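Local coordinates for protein putative exotoxin (superantigen) (Streptococcus pyogenes, PDB 1TY0) that acts as a streptococcal superantigen, probably a secreted toxin, that binds zinc and can use one common surface for T-cell receptor binding and dimerization, at residues Q132-K137 against S202-Y207; K147-N152 against N173-T178. All coordinates share one frame; numbering follows the deposited sequence.

Contact 1: Q132-K137 against S202-Y207; sequences QEFDFK and SHFDIY
Phe134 on helix 131-146 and Phe204 on strand 201-209 bring the two backbones to their nearest approach, with CA of Phe134 still 10.1 Å from CA of Phe204. Both residues direct CB toward the other segment, and their benzyl groups span that gap; the area buried between the segments, 83 Å², is theirs. The leading atom of the helix side is CZ of Phe134, which comes in obliquely, 3.6 Å from CD2 of Phe204 and 3.9 Å from CG of Phe204. The two rings form an offset edge-to-face stack, the edge of Phe134 toward the face of Phe204, with centroids 5.6 Å apart and planes at 71°. With CG of Phe134 trans to the backbone N (chi1 -164°), the ring is carried off the helix with its far end toward the sheet. CZ of Phe134 lies nearest the CG-CD2 side of the Phe204 ring, which leaves the stack off-centre. The pair belongs to the core of the beta-grasp domain, where the long helix packs across one face of the mixed sheet; Ile162 of the adjacent strand 157-164 touches both phenylalanine side chains, and Ile138, one helical turn on from Phe134, also reaches Phe204. The CB of His203 points away from the helix, and His203 and Asp205 are zinc ligands together with His169, although no zinc is bound to this chain. Ser202 and His203 both face Ala163 in a classic beta bulge, and OG of Ser202 shares a 2.8 Å hydrogen bond with ND1 of His203. On the helix, NZ of Lys137 forms a salt bridge to OE2 of Glu133 at 2.9 Å.

Contact 2: K147-N152 against N173-T178; sequences KIYDPN and NLYDAT
Two tyrosines each donate their hydroxyl to a backbone carbonyl of the other's loop: Tyr149 OH to Leu174 O at 2.6 Å, and Tyr175 OH to Ile148 O at 2.7 Å. Each phenol therefore binds the carbonyl of the residue just before the other tyrosine, a reciprocal pair of short bonds joining two loop segments. The geometry at the two acceptors differs. The Tyr149 hydroxyl lies in the carbonyl plane of Leu174, at a C=O...donor angle of 147°, whereas that of Tyr175 meets Ile148 O more bent, at 125°, and tilted from the carbonyl plane. Between the bonds the rings form an offset edge-to-face stack with planes at 85°: the Tyr149 edge, through CD1 and CE1, is set over a face of Tyr175, with CD1 3.8 Å from CE2 of Tyr175. Ile148 turns CG1 between its backbone N and carbonyl carbon, which lays that methylene 3.8 Å over the centre of the Tyr149 ring; its CB lies 3.4 Å from the Tyr175 hydroxyl. Arg139 of helix 131-146 adds weak hydrogen bonds to Tyr149 OH and Asn173 O, and a salt bridge to Asp176. The backbones are shaped locally: a type I turn runs from Lys147 to Asp150, and OD1 of Asn173 accepts from N of Tyr175 in an Asx turn. Helix 5-18 borders both tyrosines, through Leu14 and Asn15 on Tyr149 and Lys11 on Tyr175. The arrangement ties together two connections of the beta-grasp domain, the one leaving its long helix and the one leaving edge strand 168-173.

In the fold
Both contacts belong to the beta-grasp domain, and contact 2 is nested along the chain within the loop closed by contact 1. Their centres are about 15 Å apart. Contact 1 lies deeper, its centre about 9 Å from the centre of the chain, and joins helix to sheet by apolar rings alone. Contact 2, whose centre is about 15 Å from that of the chain, joins two loops; its touching residues are also buried, but its aromatic packing is combined with hydrogen bonds to backbone carbonyls. Helix 131-146 serves both, supplying Phe134 to the first and leading into 147-152 of the second. Asp135 of contact 1 packs lightly against Leu174 of contact 2 and forms a salt bridge with Arg139, which also pairs with Asp176.

Contact 1: Q132-K137 against S202-Y207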
ATOM      1  N   GLN A 132       5.514   9.782  12.111  1.00  9.29           N
ATOM      2  CA  GLN A 132       4.662   8.998  11.223  1.00  8.64           C
ATOM      3  C   GLN A 132       5.384   7.720  10.796  1.00  9.73           C
ATOM      4  O   GLN A 132       4.800   6.642  10.801  1.00  8.28           O
ATOM      5  CB  GLN A 132       4.273   9.809   9.975  1.00 11.05           C
ATOM      6  CG  GLN A 132       3.458   8.998   8.961  1.00  8.45           C
ATOM      7  CD  GLN A 132       2.892   9.829   7.797  1.00  8.37           C
ATOM      8  OE1 GLN A 132       2.120   9.319   6.981  1.00  8.07           O
ATOM      9  NE2 GLN A 132       3.267  11.106   7.724  1.00  7.36           N
ATOM     10  N   GLU A 133       6.657   7.837  10.432  1.00  9.94           N
ATOM     11  CA  GLU A 133       7.408   6.658  10.008  1.00 12.45           C
ATOM     12  C   GLU A 133       7.578   5.684  11.167  1.00 11.41           C
ATOM     13  O   GLU A 133       7.390   4.473  11.016  1.00  9.62           O
ATOM     14  CB  GLU A 133       8.788   7.050   9.472  1.00  9.56           C
ATOM     15  CG  GLU A 133       9.600   5.843   9.016  1.00 12.02           C
ATOM     16  CD  GLU A 133      10.921   6.212   8.371  1.00 11.82           C
ATOM     17  OE1 GLU A 133      11.094   7.381   7.956  1.00 12.32           O
ATOM     18  OE2 GLU A 133      11.788   5.317   8.267  1.00 11.92           O
ATOM     19  N   PHE A 134       7.939   6.214  12.328  1.00 12.02           N
ATOM     20  CA  PHE A 134       8.129   5.368  13.501  1.00 10.37           C
ATOM     21  C   PHE A 134       6.810   4.694  13.887  1.00 11.91           C
ATOM     22  O   PHE A 134       6.769   3.492  14.155  1.00 11.29           O
ATOM     23  CB  PHE A 134       8.646   6.208  14.668  1.00 11.55           C
ATOM     24  CG  PHE A 134       9.227   5.395  15.786  1.00 15.91           C
ATOM     25  CD1 PHE A 134       8.398   4.722  16.675  1.00 16.96           C
ATOM     26  CD2 PHE A 134      10.605   5.286  15.938  1.00 16.62           C
ATOM     27  CE1 PHE A 134       8.931   3.948  17.702  1.00 17.57           C
ATOM     28  CE2 PHE A 134      11.147   4.515  16.962  1.00 18.84           C
ATOM     29  CZ  PHE A 134      10.306   3.845  17.844  1.00 17.53           C
ATOM     30  N   ASP A 135       5.732   5.475  13.898  1.00 10.09           N
ATOM     31  CA  ASP A 135       4.411   4.976  14.264  1.00 11.08           C
ATOM     32  C   ASP A 135       3.955   3.865  13.320  1.00 10.29           C
ATOM     33  O   ASP A 135       3.515   2.802  13.758  1.00 11.71           O
ATOM     34  CB  ASP A 135       3.413   6.146  14.263  1.00 10.47           C
ATOM     35  CG  ASP A 135       2.061   5.774  14.848  1.00 12.52           C
ATOM     36  OD1 ASP A 135       1.993   4.836  15.667  1.00 13.57           O
ATOM     37  OD2 ASP A 135       1.063   6.446  14.504  1.00 12.93           O
ATOM     38  N   PHE A 136       4.066   4.106  12.021  1.00  8.80           N
ATOM     39  CA  PHE A 136       3.672   3.100  11.041  1.00  9.08           C
ATOM     40  C   PHE A 136       4.432   1.791  11.239  1.00  9.31           C
ATOM     41  O   PHE A 136       3.833   0.717  11.289  1.00 10.29           O
ATOM     42  CB  PHE A 136       3.929   3.607   9.622  1.00  7.94           C
ATOM     43  CG  PHE A 136       3.848   2.532   8.578  1.00  9.83           C
ATOM     44  CD1 PHE A 136       2.617   2.011   8.186  1.00 12.30           C
ATOM     45  CD2 PHE A 136       5.011   2.011   8.017  1.00 10.81           C
ATOM     46  CE1 PHE A 136       2.548   0.977   7.245  1.00 13.67           C
ATOM     47  CE2 PHE A 136       4.952   0.983   7.081  1.00 13.79           C
ATOM     48  CZ  PHE A 136       3.719   0.465   6.695  1.00 12.30           C
ATOM     49  N   LYS A 137       5.752   1.885  11.355  1.00 10.11           N
ATOM     50  CA  LYS A 137       6.566   0.687  11.510  1.00  9.92           C
ATOM     51  C   LYS A 137       6.291  -0.069  12.798  1.00 11.32           C
ATOM     52  O   LYS A 137       6.193  -1.292  12.783  1.00 11.32           O
ATOM     53  CB  LYS A 137       8.049   1.041  11.397  1.00  9.55           C
ATOM     54  CG  LYS A 137       8.420   1.508   9.995  1.00 10.00           C
ATOM     55  CD  LYS A 137       9.911   1.785   9.825  1.00 11.20           C
ATOM     56  CE  LYS A 137      10.211   2.040   8.349  1.00 10.44           C
ATOM     57  NZ  LYS A 137      11.618   2.457   8.097  1.00 10.72           N
ATOM     58  N   SER A 202      16.009   8.324  22.647  1.00 22.81           N
ATOM     59  CA  SER A 202      16.530   7.480  23.721  1.00 25.32           C
ATOM     60  C   SER A 202      16.005   6.055  23.609  1.00 25.06           C
ATOM     61  O   SER A 202      16.775   5.103  23.511  1.00 26.31           O
ATOM     62  CB  SER A 202      16.147   8.055  25.082  1.00 25.88           C
ATOM     63  OG  SER A 202      16.532   7.167  26.115  1.00 27.74           O
ATOM     64  N   HIS A 203      14.684   5.922  23.629  1.00 24.52           N
ATOM     65  CA  HIS A 203      14.032   4.623  23.525  1.00 23.96           C
ATOM     66  C   HIS A 203      12.538   4.858  23.405  1.00 22.57           C
ATOM     67  O   HIS A 203      12.083   5.999  23.368  1.00 23.28           O
ATOM     68  CB  HIS A 203      14.307   3.776  24.771  1.00 24.68           C
ATOM     69  CG  HIS A 203      13.796   4.387  26.038  1.00 25.84           C
ATOM     70  ND1 HIS A 203      14.403   5.467  26.642  1.00 26.90           N
ATOM     71  CD2 HIS A 203      12.713   4.092  26.798  1.00 25.80           C
ATOM     72  CE1 HIS A 203      13.717   5.812  27.717  1.00 26.29           C
ATOM     73  NE2 HIS A 203      12.687   4.994  27.834  1.00 25.76           N
ATOM     74  N   PHE A 204      11.774   3.778  23.342  1.00 22.10           N
ATOM     75  CA  PHE A 204      10.331   3.902  23.249  1.00 21.28           C
ATOM     76  C   PHE A 204       9.681   2.903  24.190  1.00 22.59           C
ATOM     77  O   PHE A 204      10.324   1.969  24.673  1.00 22.64           O
ATOM     78  CB  PHE A 204       9.861   3.668  21.806  1.00 20.44           C
ATOM     79  CG  PHE A 204       9.926   2.236  21.363  1.00 19.66           C
ATOM     80  CD1 PHE A 204       8.866   1.371  21.604  1.00 20.63           C
ATOM     81  CD2 PHE A 204      11.049   1.750  20.700  1.00 18.56           C
ATOM     82  CE1 PHE A 204       8.921   0.040  21.188  1.00 21.93           C
ATOM     83  CE2 PHE A 204      11.116   0.425  20.279  1.00 19.49           C
ATOM     84  CZ  PHE A 204      10.049  -0.434  20.523  1.00 20.91           C
ATOM     85  N   ASP A 205       8.403   3.120  24.458  1.00 21.42           N
ATOM     86  CA  ASP A 205       7.642   2.243  25.324  1.00 21.75           C
ATOM     87  C   ASP A 205       6.312   1.990  24.648  1.00 20.12           C
ATOM     88  O   ASP A 205       5.714   2.903  24.087  1.00 21.81           O
ATOM     89  CB  ASP A 205       7.382   2.901  26.685  1.00 24.08           C
ATOM     90  CG  ASP A 205       8.638   3.056  27.516  1.00 26.81           C
ATOM     91  OD1 ASP A 205       9.255   2.026  27.859  1.00 27.10           O
ATOM     92  OD2 ASP A 205       9.006   4.208  27.832  1.00 28.83           O
ATOM     93  N   ILE A 206       5.868   0.743  24.686  1.00 19.58           N
ATOM     94  CA  ILE A 206       4.584   0.363  24.127  1.00 18.71           C
ATOM     95  C   ILE A 206       3.773  -0.119  25.319  1.00 19.50           C
ATOM     96  O   ILE A 206       4.173  -1.062  26.002  1.00 19.67           O
ATOM     97  CB  ILE A 206       4.699  -0.805  23.124  1.00 19.42           C
ATOM     98  CG1 ILE A 206       5.482  -0.365  21.888  1.00 19.66           C
ATOM     99  CG2 ILE A 206       3.303  -1.280  22.717  1.00 19.06           C
ATOM    100  CD1 ILE A 206       5.733  -1.493  20.899  1.00 22.38           C
ATOM    101  N   TYR A 207       2.651   0.544  25.579  1.00 17.75           N
ATOM    102  CA  TYR A 207       1.777   0.168  26.686  1.00 19.79           C
ATOM    103  C   TYR A 207       0.489  -0.423  26.135  1.00 18.94           C
ATOM    104  O   TYR A 207      -0.289   0.280  25.496  1.00 19.34           O
ATOM    105  CB  TYR A 207       1.419   1.394  27.529  1.00 20.81           C
ATOM    106  CG  TYR A 207       2.577   2.029  28.268  1.00 23.96           C
ATOM    107  CD1 TYR A 207       3.037   1.500  29.474  1.00 25.62           C
ATOM    108  CD2 TYR A 207       3.197   3.172  27.772  1.00 24.65           C
ATOM    109  CE1 TYR A 207       4.087   2.102  30.168  1.00 26.79           C
ATOM    110  CE2 TYR A 207       4.245   3.779  28.454  1.00 26.70           C
ATOM    111  CZ  TYR A 207       4.685   3.243  29.651  1.00 27.30           C
ATOM    112  OH  TYR A 207       5.711   3.859  30.330  1.00 30.37           O
TER

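Contact 2: K147-N152 against N173-T178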
ATOM      1  N   LYS A 147      -0.780  -9.060  17.230  1.00 16.92           N
ATOM      2  CA  LYS A 147      -2.149  -8.996  16.716  1.00 16.85           C
ATOM      3  C   LYS A 147      -2.988  -7.957  17.457  1.00 16.49           C
ATOM      4  O   LYS A 147      -4.154  -8.201  17.781  1.00 16.62           O
ATOM      5  CB  LYS A 147      -2.814 -10.371  16.858  1.00 18.06           C
ATOM      6  CG  LYS A 147      -1.899 -11.551  16.547  1.00 20.07           C
ATOM      7  CD  LYS A 147      -1.420 -11.552  15.109  1.00 23.67           C
ATOM      8  CE  LYS A 147      -0.453 -12.710  14.863  1.00 26.70           C
ATOM      9  NZ  LYS A 147       0.024 -12.757  13.451  1.00 27.68           N
ATOM     10  N   ILE A 148      -2.410  -6.787  17.702  1.00 14.61           N
ATOM     11  CA  ILE A 148      -3.114  -5.755  18.445  1.00 14.94           C
ATOM     12  C   ILE A 148      -4.407  -5.239  17.822  1.00 14.41           C
ATOM     13  O   ILE A 148      -5.230  -4.656  18.526  1.00 15.35           O
ATOM     14  CB  ILE A 148      -2.180  -4.559  18.774  1.00 15.81           C
ATOM     15  CG1 ILE A 148      -1.927  -3.704  17.529  1.00 16.97           C
ATOM     16  CG2 ILE A 148      -0.878  -5.078  19.374  1.00 15.25           C
ATOM     17  CD1 ILE A 148      -1.498  -4.458  16.334  1.00 21.40           C
ATOM     18  N   TYR A 149      -4.605  -5.449  16.523  1.00 15.18           N
ATOM     19  CA  TYR A 149      -5.839  -4.989  15.891  1.00 16.61           C
ATOM     20  C   TYR A 149      -6.737  -6.152  15.477  1.00 18.45           C
ATOM     21  O   TYR A 149      -7.669  -5.981  14.688  1.00 17.39           O
ATOM     22  CB  TYR A 149      -5.545  -4.093  14.678  1.00 17.49           C
ATOM     23  CG  TYR A 149      -4.854  -2.786  15.020  1.00 15.20           C
ATOM     24  CD1 TYR A 149      -5.164  -2.086  16.190  1.00 15.18           C
ATOM     25  CD2 TYR A 149      -3.895  -2.241  14.164  1.00 14.97           C
ATOM     26  CE1 TYR A 149      -4.530  -0.880  16.497  1.00 13.59           C
ATOM     27  CE2 TYR A 149      -3.261  -1.038  14.463  1.00 14.01           C
ATOM     28  CZ  TYR A 149      -3.578  -0.363  15.627  1.00 12.78           C
ATOM     29  OH  TYR A 149      -2.930   0.813  15.931  1.00 14.41           O
ATOM     30  N   ASP A 150      -6.451  -7.338  16.009  1.00 17.73           N
ATOM     31  CA  ASP A 150      -7.267  -8.514  15.709  1.00 19.58           C
ATOM     32  C   ASP A 150      -8.393  -8.519  16.735  1.00 18.09           C
ATOM     33  O   ASP A 150      -8.156  -8.330  17.922  1.00 17.94           O
ATOM     34  CB  ASP A 150      -6.448  -9.801  15.842  1.00 20.72           C
ATOM     35  CG  ASP A 150      -7.216 -11.030  15.387  1.00 23.48           C
ATOM     36  OD1 ASP A 150      -7.155 -11.371  14.185  1.00 25.24           O
ATOM     37  OD2 ASP A 150      -7.894 -11.652  16.228  1.00 24.08           O
ATOM     38  N   PRO A 151      -9.637  -8.741  16.289  1.00 19.72           N
ATOM     39  CA  PRO A 151     -10.770  -8.757  17.221  1.00 19.84           C
ATOM     40  C   PRO A 151     -10.636  -9.775  18.348  1.00 19.27           C
ATOM     41  O   PRO A 151     -11.261  -9.629  19.401  1.00 21.30           O
ATOM     42  CB  PRO A 151     -11.957  -9.062  16.309  1.00 20.49           C
ATOM     43  CG  PRO A 151     -11.341  -9.924  15.247  1.00 22.08           C
ATOM     44  CD  PRO A 151     -10.063  -9.162  14.944  1.00 19.43           C
ATOM     45  N   ASN A 152      -9.815 -10.798  18.139  1.00 19.74           N
ATOM     46  CA  ASN A 152      -9.654 -11.827  19.157  1.00 19.95           C
ATOM     47  C   ASN A 152      -8.478 -11.631  20.116  1.00 19.46           C
ATOM     48  O   ASN A 152      -8.212 -12.488  20.964  1.00 20.69           O
ATOM     49  CB  ASN A 152      -9.593 -13.202  18.488  1.00 22.64           C
ATOM     50  CG  ASN A 152     -10.887 -13.550  17.767  1.00 26.14           C
ATOM     51  OD1 ASN A 152     -11.962 -13.571  18.372  1.00 28.39           O
ATOM     52  ND2 ASN A 152     -10.791 -13.818  16.472  1.00 28.28           N
ATOM     53  N   ASN A 173      -2.050   7.547  21.019  1.00 18.49           N
ATOM     54  CA  ASN A 173      -3.074   6.527  21.195  1.00 17.98           C
ATOM     55  C   ASN A 173      -2.977   5.539  20.033  1.00 16.95           C
ATOM     56  O   ASN A 173      -2.989   5.940  18.870  1.00 17.32           O
ATOM     57  CB  ASN A 173      -4.448   7.202  21.217  1.00 17.63           C
ATOM     58  CG  ASN A 173      -5.593   6.218  21.338  1.00 17.49           C
ATOM     59  OD1 ASN A 173      -5.405   5.056  21.690  1.00 16.95           O
ATOM     60  ND2 ASN A 173      -6.801   6.693  21.065  1.00 20.80           N
ATOM     61  N   LEU A 174      -2.866   4.252  20.347  1.00 16.87           N
ATOM     62  CA  LEU A 174      -2.755   3.222  19.315  1.00 16.26           C
ATOM     63  C   LEU A 174      -4.106   2.752  18.791  1.00 15.31           C
ATOM     64  O   LEU A 174      -4.185   2.044  17.787  1.00 13.61           O
ATOM     65  CB  LEU A 174      -1.961   2.026  19.854  1.00 16.08           C
ATOM     66  CG  LEU A 174      -0.451   2.254  19.971  1.00 17.63           C
ATOM     67  CD1 LEU A 174       0.189   1.085  20.705  1.00 15.99           C
ATOM     68  CD2 LEU A 174       0.153   2.417  18.580  1.00 16.07           C
ATOM     69  N   TYR A 175      -5.174   3.152  19.471  1.00 14.48           N
ATOM     70  CA  TYR A 175      -6.517   2.764  19.063  1.00 13.75           C
ATOM     71  C   TYR A 175      -7.299   4.030  18.732  1.00 15.00           C
ATOM     72  O   TYR A 175      -8.437   4.211  19.164  1.00 15.74           O
ATOM     73  CB  TYR A 175      -7.176   1.971  20.196  1.00 13.61           C
ATOM     74  CG  TYR A 175      -6.529   0.614  20.392  1.00 13.90           C
ATOM     75  CD1 TYR A 175      -5.397   0.466  21.199  1.00 17.08           C
ATOM     76  CD2 TYR A 175      -6.996  -0.501  19.707  1.00 15.55           C
ATOM     77  CE1 TYR A 175      -4.744  -0.769  21.306  1.00 14.87           C
ATOM     78  CE2 TYR A 175      -6.357  -1.737  19.809  1.00 14.04           C
ATOM     79  CZ  TYR A 175      -5.234  -1.865  20.605  1.00 14.36           C
ATOM     80  OH  TYR A 175      -4.601  -3.089  20.683  1.00 14.69           O
ATOM     81  N   ASP A 176      -6.665   4.891  17.939  1.00 14.18           N
ATOM     82  CA  ASP A 176      -7.240   6.170  17.544  1.00 14.18           C
ATOM     83  C   ASP A 176      -8.139   6.157  16.310  1.00 15.02           C
ATOM     84  O   ASP A 176      -7.772   6.678  15.253  1.00 14.86           O
ATOM     85  CB  ASP A 176      -6.113   7.197  17.366  1.00 15.33           C
ATOM     86  CG  ASP A 176      -5.069   6.766  16.342  1.00 16.21           C
ATOM     87  OD1 ASP A 176      -4.793   5.554  16.229  1.00 15.35           O
ATOM     88  OD2 ASP A 176      -4.512   7.655  15.661  1.00 16.01           O
ATOM     89  N   ALA A 177      -9.325   5.570  16.451  1.00 14.08           N
ATOM     90  CA  ALA A 177     -10.282   5.527  15.352  1.00 13.95           C
ATOM     91  C   ALA A 177     -11.672   5.155  15.845  1.00 14.52           C
ATOM     92  O   ALA A 177     -11.838   4.702  16.977  1.00 14.14           O
ATOM     93  CB  ALA A 177      -9.834   4.521  14.293  1.00 15.28           C
ATOM     94  N   THR A 178     -12.665   5.375  14.987  1.00 13.70           N
ATOM     95  CA  THR A 178     -14.042   5.000  15.277  1.00 14.56           C
ATOM     96  C   THR A 178     -14.334   3.951  14.209  1.00 15.78           C
ATOM     97  O   THR A 178     -13.522   3.740  13.309  1.00 16.08           O
ATOM     98  CB  THR A 178     -15.040   6.171  15.101  1.00 14.05           C
ATOM     99  OG1 THR A 178     -15.180   6.478  13.708  1.00 14.31           O
ATOM    100  CG2 THR A 178     -14.553   7.406  15.839  1.00 13.87           C
TER